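11S globulin seed storage protein (Amaranthus hypochondriacus, PDB 3QAC) serves as a seed storage protein, a nutrient reservoir built from paired cupin domains and assembled through multiple subunits into trimers and hexamers. Local coordinates at the interface of chains A and B. Coordinates in Å, arbitrary orientation; residue numbers count along the deposited sequence, not the author numbering. Chains: chain A/B, 11S globulin seed storage protein.

Contact 1: the interface of chains A and B. Residues chain A 65, 86, 147, 149, 183; chain B 409, 417, 420-422, 429.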
ATOM      1  N   PRO A  65      26.330 -13.969  -5.111  1.00 40.54           N
ATOM      2  CA  PRO A  65      25.526 -12.763  -4.961  1.00 40.13           C
ATOM      3  C   PRO A  65      24.252 -12.808  -5.802  1.00 43.16           C
ATOM      4  O   PRO A  65      24.273 -13.181  -6.981  1.00 37.95           O
ATOM      5  CB  PRO A  65      26.453 -11.661  -5.481  1.00 39.61           C
ATOM      6  CG  PRO A  65      27.577 -12.378  -6.183  1.00 41.48           C
ATOM      7  CD  PRO A  65      27.729 -13.641  -5.413  1.00 45.88           C
ATOM      8  N   MET A  86      25.594  -5.498  -0.399  1.00 45.27           N
ATOM      9  CA  MET A  86      26.122  -4.413  -1.215  1.00 48.56           C
ATOM     10  C   MET A  86      25.073  -3.342  -1.361  1.00 50.59           C
ATOM     11  O   MET A  86      24.414  -3.239  -2.396  1.00 51.59           O
ATOM     12  CB  MET A  86      26.560  -4.895  -2.600  1.00 48.73           C
ATOM     13  CG  MET A  86      27.720  -5.887  -2.578  1.00 52.92           C
ATOM     14  SD  MET A  86      27.122  -7.579  -2.533  1.00 56.72           S
ATOM     15  CE  MET A  86      26.742  -7.845  -4.268  1.00 34.53           C
ATOM     16  N   SER A 147      21.446  -6.505  -3.208  1.00 30.57           N
ATOM     17  CA  SER A 147      22.270  -7.616  -3.626  1.00 37.05           C
ATOM     18  C   SER A 147      23.055  -8.130  -2.425  1.00 41.15           C
ATOM     19  O   SER A 147      23.471  -7.359  -1.552  1.00 37.68           O
ATOM     20  CB  SER A 147      23.223  -7.154  -4.715  1.00 39.47           C
ATOM     21  OG  SER A 147      24.021  -6.093  -4.218  1.00 41.99           O
ATOM     22  N   TRP A 149      25.489 -11.758  -0.778  1.00 42.97           N
ATOM     23  CA  TRP A 149      26.033 -13.095  -0.855  1.00 45.18           C
ATOM     24  C   TRP A 149      26.241 -13.572   0.567  1.00 43.42           C
ATOM     25  O   TRP A 149      26.279 -12.774   1.504  1.00 47.46           O
ATOM     26  CB  TRP A 149      27.351 -13.088  -1.622  1.00 42.61           C
ATOM     27  CG  TRP A 149      28.307 -12.091  -1.083  1.00 44.05           C
ATOM     28  CD1 TRP A 149      28.447 -10.796  -1.477  1.00 41.63           C
ATOM     29  CD2 TRP A 149      29.258 -12.298  -0.038  1.00 44.69           C
ATOM     30  NE1 TRP A 149      29.431 -10.186  -0.753  1.00 43.56           N
ATOM     31  CE2 TRP A 149      29.946 -11.084   0.144  1.00 40.58           C
ATOM     32  CE3 TRP A 149      29.602 -13.395   0.758  1.00 45.50           C
ATOM     33  CZ2 TRP A 149      30.949 -10.925   1.094  1.00 40.14           C
ATOM     34  CZ3 TRP A 149      30.609 -13.236   1.711  1.00 46.87           C
ATOM     35  CH2 TRP A 149      31.268 -12.007   1.867  1.00 43.37           C
ATOM     36  N   LEU A 183      24.141 -12.559  -9.737  1.00 41.01           N
ATOM     37  CA  LEU A 183      25.214 -11.714 -10.231  1.00 44.06           C
ATOM     38  C   LEU A 183      26.409 -12.537 -10.668  1.00 43.15           C
ATOM     39  O   LEU A 183      27.443 -11.989 -11.035  1.00 47.83           O
ATOM     40  CB  LEU A 183      25.621 -10.739  -9.136  1.00 38.51           C
ATOM     41  CG  LEU A 183      24.616  -9.602  -9.065  1.00 38.72           C
ATOM     42  CD1 LEU A 183      24.780  -8.795  -7.793  1.00 44.47           C
ATOM     43  CD2 LEU A 183      24.813  -8.741 -10.300  1.00 41.83           C
TER
ATOM     44  N   GLN B 409      21.787   0.467  -8.406  1.00 36.51           N
ATOM     45  CA  GLN B 409      23.118   0.001  -8.105  1.00 38.66           C
ATOM     46  C   GLN B 409      23.845  -0.281  -9.390  1.00 39.51           C
ATOM     47  O   GLN B 409      23.400  -1.100 -10.200  1.00 41.54           O
ATOM     48  CB  GLN B 409      23.091  -1.267  -7.250  1.00 41.81           C
ATOM     49  CG  GLN B 409      24.416  -2.025  -7.300  1.00 43.92           C
ATOM     50  CD  GLN B 409      24.683  -2.865  -6.057  1.00 45.73           C
ATOM     51  OE1 GLN B 409      25.168  -2.357  -5.051  1.00 48.14           O
ATOM     52  NE2 GLN B 409      24.385  -4.158  -6.133  1.00 45.84           N
ATOM     53  N   ALA B 417      28.386  -2.970  -7.458  1.00 41.19           N
ATOM     54  CA  ALA B 417      28.208  -4.241  -6.782  1.00 42.46           C
ATOM     55  C   ALA B 417      29.547  -4.950  -6.743  1.00 42.53           C
ATOM     56  O   ALA B 417      29.978  -5.405  -5.697  1.00 45.68           O
ATOM     57  CB  ALA B 417      27.199  -5.080  -7.486  1.00 40.92           C
ATOM     58  N   SER B 420      32.103  -3.524  -4.332  1.00 47.76           N
ATOM     59  CA  SER B 420      31.698  -3.798  -2.961  1.00 47.56           C
ATOM     60  C   SER B 420      31.997  -5.239  -2.529  1.00 44.77           C
ATOM     61  O   SER B 420      32.023  -5.536  -1.336  1.00 44.93           O
ATOM     62  CB  SER B 420      30.217  -3.483  -2.767  1.00 49.07           C
ATOM     63  OG  SER B 420      29.976  -2.094  -2.914  1.00 50.59           O
ATOM     64  N   LEU B 421      32.223  -6.123  -3.495  1.00 42.91           N
ATOM     65  CA  LEU B 421      32.557  -7.522  -3.200  1.00 46.92           C
ATOM     66  C   LEU B 421      34.004  -7.705  -2.748  1.00 48.43           C
ATOM     67  O   LEU B 421      34.917  -7.181  -3.375  1.00 46.82           O
ATOM     68  CB  LEU B 421      32.323  -8.401  -4.427  1.00 46.85           C
ATOM     69  CG  LEU B 421      30.891  -8.540  -4.912  1.00 44.45           C
ATOM     70  CD1 LEU B 421      30.854  -9.382  -6.154  1.00 42.38           C
ATOM     71  CD2 LEU B 421      30.028  -9.151  -3.797  1.00 45.17           C
ATOM     72  N   PRO B 422      34.216  -8.468  -1.663  1.00 47.32           N
ATOM     73  CA  PRO B 422      35.579  -8.789  -1.241  1.00 51.96           C
ATOM     74  C   PRO B 422      36.247  -9.539  -2.375  1.00 52.31           C
ATOM     75  O   PRO B 422      35.627 -10.444  -2.937  1.00 52.98           O
ATOM     76  CB  PRO B 422      35.364  -9.724  -0.045  1.00 51.19           C
ATOM     77  CG  PRO B 422      33.998  -9.427   0.432  1.00 46.25           C
ATOM     78  CD  PRO B 422      33.216  -9.118  -0.805  1.00 46.50           C
ATOM     79  N   ILE B 429      33.651 -16.533  -7.161  1.00 50.27           N
ATOM     80  CA  ILE B 429      32.356 -16.635  -7.843  1.00 53.51           C
ATOM     81  C   ILE B 429      32.513 -16.582  -9.345  1.00 54.78           C
ATOM     82  O   ILE B 429      31.650 -17.057 -10.082  1.00 58.75           O
ATOM     83  CB  ILE B 429      31.339 -15.534  -7.430  1.00 50.29           C
ATOM     84  CG1 ILE B 429      31.878 -14.138  -7.766  1.00 46.38           C
ATOM     85  CG2 ILE B 429      30.956 -15.659  -5.967  1.00 46.30           C
ATOM     86  CD1 ILE B 429      30.941 -13.023  -7.393  1.00 42.55           C
TER
HETATM   87  O   HOH W   1      30.250  -7.388  -0.071  1.00 46.91           O
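The end of strand 80-86 (A:Met86) and strand 147-151 (A:Ser147 and A:Trp149) face chain B where helix 417-420 gives way to a short extended stretch at B:Leu421 and B:Pro422 before helix 423-430, while strand 408-410 brings B:Gln409 in at one margin. B:Leu421 enters between A:Met86 and the indole of A:Trp149. Its CD2 methyl does the touching, lying 3.3 Å from A:Trp149 CD1 at the pyrrole part of the ring, with the two side chains running alongside but pointing opposite ways. The same methyl meets the sulfur, A:Met86 SD, at 3.5 Å. The bend at chi2 (92°) places that sulfur, and the bend at chi3 turns the terminal CE methyl, which also meets the leucine's CD2. Farther along the indole, B:Pro422 meets it tip to tip, CG resting 3.5 Å from A:Trp149 CZ2. The pyrrole nitrogen A:Trp149 NE1 is served by water 1, in the ring plane at 3.0 Å, and the water passes the link on to the backbone carbonyl of B:Ser420. Packing is tight at A:Met86 CG, 3.5 Å from B:Ser420 CB. At the far margin A:Pro65 and B:Ile429 add a meeting of aliphatic tips.

A direct polar tie, as modelled, is donation from B:Gln409 NE2 to the hydroxyl A:Ser147 OG, 2.7 Å, with the acceptor close to the amide plane and 150° at the hydrogen. The carboxamide's other end is doubtful: B:Gln409 OE1 lies 2.9 Å from the carbonyl A:Met86 O, two acceptors. With amide O and N exchanged, the nitrogen could donate to A:Met86 O while the oxygen accepted from the A:Ser147 hydroxyl. An alanine here would remove the amide and would probably leave the A:Ser147 hydroxyl without its mate across the contact, opening a gap beside A:Met86. The patch illustrates how an apolar seam, pinned by a polar tie and a bridging water, joins neighbouring subunits of this storage globulin.

Contact 2: the interface of chains A and B. Residues chain A 69, 144, 170-173; chain B 343-345, 382.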
ATOM      1  N   SER A  69      13.401  -8.848  -5.915  1.00 34.00           N
ATOM      2  CA  SER A  69      12.577  -7.655  -5.849  1.00 33.82           C
ATOM      3  C   SER A  69      11.770  -7.588  -4.562  1.00 34.36           C
ATOM      4  O   SER A  69      11.254  -6.534  -4.220  1.00 35.51           O
ATOM      5  CB  SER A  69      11.613  -7.625  -7.035  1.00 32.41           C
ATOM      6  OG  SER A  69      10.785  -8.772  -6.999  1.00 29.22           O
ATOM      7  N   ALA A 144      14.217  -4.992  -0.127  1.00 33.49           N
ATOM      8  CA  ALA A 144      13.997  -5.342  -1.519  1.00 34.12           C
ATOM      9  C   ALA A 144      15.170  -4.891  -2.382  1.00 33.49           C
ATOM     10  O   ALA A 144      15.696  -3.809  -2.197  1.00 33.28           O
ATOM     11  CB  ALA A 144      12.720  -4.728  -2.005  1.00 30.81           C
ATOM     12  N   ALA A 170       7.055  -3.180  -1.458  1.00 32.97           N
ATOM     13  CA  ALA A 170       8.374  -2.994  -2.064  1.00 37.60           C
ATOM     14  C   ALA A 170       8.578  -3.815  -3.345  1.00 36.40           C
ATOM     15  O   ALA A 170       9.344  -3.423  -4.214  1.00 34.55           O
ATOM     16  CB  ALA A 170       9.481  -3.285  -1.056  1.00 36.44           C
ATOM     17  N   ASN A 171       7.918  -4.964  -3.442  1.00 35.90           N
ATOM     18  CA  ASN A 171       7.990  -5.770  -4.655  1.00 35.36           C
ATOM     19  C   ASN A 171       7.021  -5.258  -5.718  1.00 33.79           C
ATOM     20  O   ASN A 171       5.808  -5.368  -5.558  1.00 31.05           O
ATOM     21  CB  ASN A 171       7.693  -7.248  -4.378  1.00 32.38           C
ATOM     22  CG  ASN A 171       7.614  -8.074  -5.679  1.00 33.14           C
ATOM     23  OD1 ASN A 171       8.333  -7.806  -6.637  1.00 31.09           O
ATOM     24  ND2 ASN A 171       6.718  -9.044  -5.715  1.00 30.84           N
ATOM     25  N   GLN A 172       7.557  -4.698  -6.796  1.00 32.09           N
ATOM     26  CA  GLN A 172       6.711  -4.164  -7.853  1.00 33.52           C
ATOM     27  C   GLN A 172       6.664  -5.070  -9.100  1.00 29.96           C
ATOM     28  O   GLN A 172       6.113  -4.698 -10.125  1.00 31.99           O
ATOM     29  CB  GLN A 172       7.138  -2.738  -8.201  1.00 31.36           C
ATOM     30  CG  GLN A 172       7.113  -1.782  -6.986  1.00 37.64           C
ATOM     31  CD  GLN A 172       7.222  -0.321  -7.390  1.00 35.11           C
ATOM     32  OE1 GLN A 172       7.158   0.588  -6.558  1.00 43.18           O
ATOM     33  NE2 GLN A 172       7.404  -0.091  -8.665  1.00 34.26           N
ATOM     34  N   LEU A 173       7.261  -6.252  -9.009  1.00 32.83           N
ATOM     35  CA  LEU A 173       7.169  -7.236 -10.085  1.00 30.94           C
ATOM     36  C   LEU A 173       5.991  -8.153  -9.783  1.00 32.96           C
ATOM     37  O   LEU A 173       5.103  -7.774  -9.059  1.00 34.58           O
ATOM     38  CB  LEU A 173       8.463  -8.033 -10.194  1.00 30.15           C
ATOM     39  CG  LEU A 173       9.703  -7.179 -10.487  1.00 35.89           C
ATOM     40  CD1 LEU A 173      10.987  -7.978 -10.282  1.00 29.96           C
ATOM     41  CD2 LEU A 173       9.636  -6.621 -11.892  1.00 31.66           C
TER
ATOM     42  N   ASN B 343      14.449  -0.615  -6.324  1.00 32.16           N
ATOM     43  CA  ASN B 343      13.150  -0.459  -5.695  1.00 34.96           C
ATOM     44  C   ASN B 343      12.001  -0.034  -6.601  1.00 34.45           C
ATOM     45  O   ASN B 343      10.865   0.078  -6.155  1.00 41.74           O
ATOM     46  CB  ASN B 343      13.268   0.480  -4.472  1.00 32.92           C
ATOM     47  CG  ASN B 343      14.332   1.543  -4.654  1.00 46.18           C
ATOM     48  OD1 ASN B 343      14.629   1.962  -5.778  1.00 49.42           O
ATOM     49  ND2 ASN B 343      14.924   1.988  -3.545  1.00 50.13           N
ATOM     50  N   ALA B 344      12.279   0.193  -7.868  1.00 30.87           N
ATOM     51  CA  ALA B 344      11.334   0.926  -8.690  1.00 31.11           C
ATOM     52  C   ALA B 344      11.418   0.529 -10.171  1.00 32.95           C
ATOM     53  O   ALA B 344      12.492   0.144 -10.670  1.00 31.34           O
ATOM     54  CB  ALA B 344      11.583   2.429  -8.537  1.00 33.08           C
ATOM     55  N   HIS B 345      10.278   0.614 -10.856  1.00 29.12           N
ATOM     56  CA  HIS B 345      10.257   0.526 -12.311  1.00 31.57           C
ATOM     57  C   HIS B 345      10.794   1.834 -12.818  1.00 33.69           C
ATOM     58  O   HIS B 345      10.584   2.886 -12.234  1.00 32.68           O
ATOM     59  CB  HIS B 345       8.834   0.344 -12.878  1.00 28.25           C
ATOM     60  CG  HIS B 345       8.181  -0.929 -12.455  1.00 33.04           C
ATOM     61  ND1 HIS B 345       8.522  -2.153 -12.993  1.00 34.03           N
ATOM     62  CD2 HIS B 345       7.225  -1.177 -11.533  1.00 35.08           C
ATOM     63  CE1 HIS B 345       7.809  -3.100 -12.413  1.00 33.67           C
ATOM     64  NE2 HIS B 345       7.008  -2.534 -11.529  1.00 36.08           N
ATOM     65  N   GLN B 382      11.527  -2.944 -12.345  1.00 34.04           N
ATOM     66  CA  GLN B 382      12.290  -3.046 -11.112  1.00 28.10           C
ATOM     67  C   GLN B 382      13.198  -4.244 -11.173  1.00 29.86           C
ATOM     68  O   GLN B 382      12.752  -5.345 -11.504  1.00 33.19           O
ATOM     69  CB  GLN B 382      11.370  -3.198  -9.895  1.00 32.79           C
ATOM     70  CG  GLN B 382      12.142  -3.483  -8.595  1.00 33.04           C
ATOM     71  CD  GLN B 382      11.246  -3.847  -7.417  1.00 35.40           C
ATOM     72  OE1 GLN B 382      11.685  -3.792  -6.265  1.00 33.24           O
ATOM     73  NE2 GLN B 382       9.994  -4.219  -7.697  1.00 28.18           N
TER
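The loop A:Ala170 to A:Leu173, with A:Ser69 just past strand 61-68, meets two loops of chain B: B:Asn343 to B:His345, leading into strand 346-351, and B:Gln382, just after strand 377-380. B:Gln382 reaches in with an extended chain, CG anti to its backbone N (chi1 173°), so that its carboxamide lies against the backbone around A:Ala170 and A:Gln172. As modelled, the amide orientation is doubtful. Its NE2 lies 2.6 Å from the peptide nitrogen A:Gln172 N, two donors together, and its OE1 lies 3.1 Å from the carbonyl A:Ala170 O, two acceptors together. Interchanging amide O and N would remove both conflicts and let the side chain read the loop backbone through a donor and an acceptor. Beside it, A:Ser69 CB packs 3.8 Å from B:Gln382 CD.

A second grip on A:Gln172 comes from B:His345, whose NE2 donates to the backbone carbonyl A:Gln172 O at 2.7 Å. The oxygen sits at the edge of the imidazole, in its plane, but the donor stands 49° out of the carbonyl plane. B:Gln382 CB of the same chain lies over one face of that ring, toward its rim, and is likely to limit its tilt. Next to it, A:Leu173 sets both methyls against the backbone carbonyl of B:Gln382, CD2 reaching 3.4 Å from B:Gln382 O.

The receiving loop is braced from within. The carboxamide oxygen A:Asn171 OD1 accepts from A:Ser69 OG at 2.7 Å and from A:Leu173 N at 3.0 Å, the donors coming from opposite faces of its plane. This second-shell clamp ties the loop to the end of strand 61-68 and probably holds the A:Gln172 backbone ready for its partners. The site lies on loops of the N-terminal cupin region of A against loops of the C-terminal cupin region of B.

The C-alpha centres of contact 1 and contact 2 lie about 18 Å apart along one interface, and no residue belongs to both. Strand 61-68 of chain A connects them, since A:Pro65 works in contact 1 and A:Ser69 follows the strand's end in contact 2. In each, the first cupin region of A faces the second cupin region of B, a head-to-tail pairing that can repeat around the three copies of the deposited assembly. Contact 1 is largely apolar and contact 2 largely backbone recognition, so together they would probably fix both the closeness and the register of adjoining subunits.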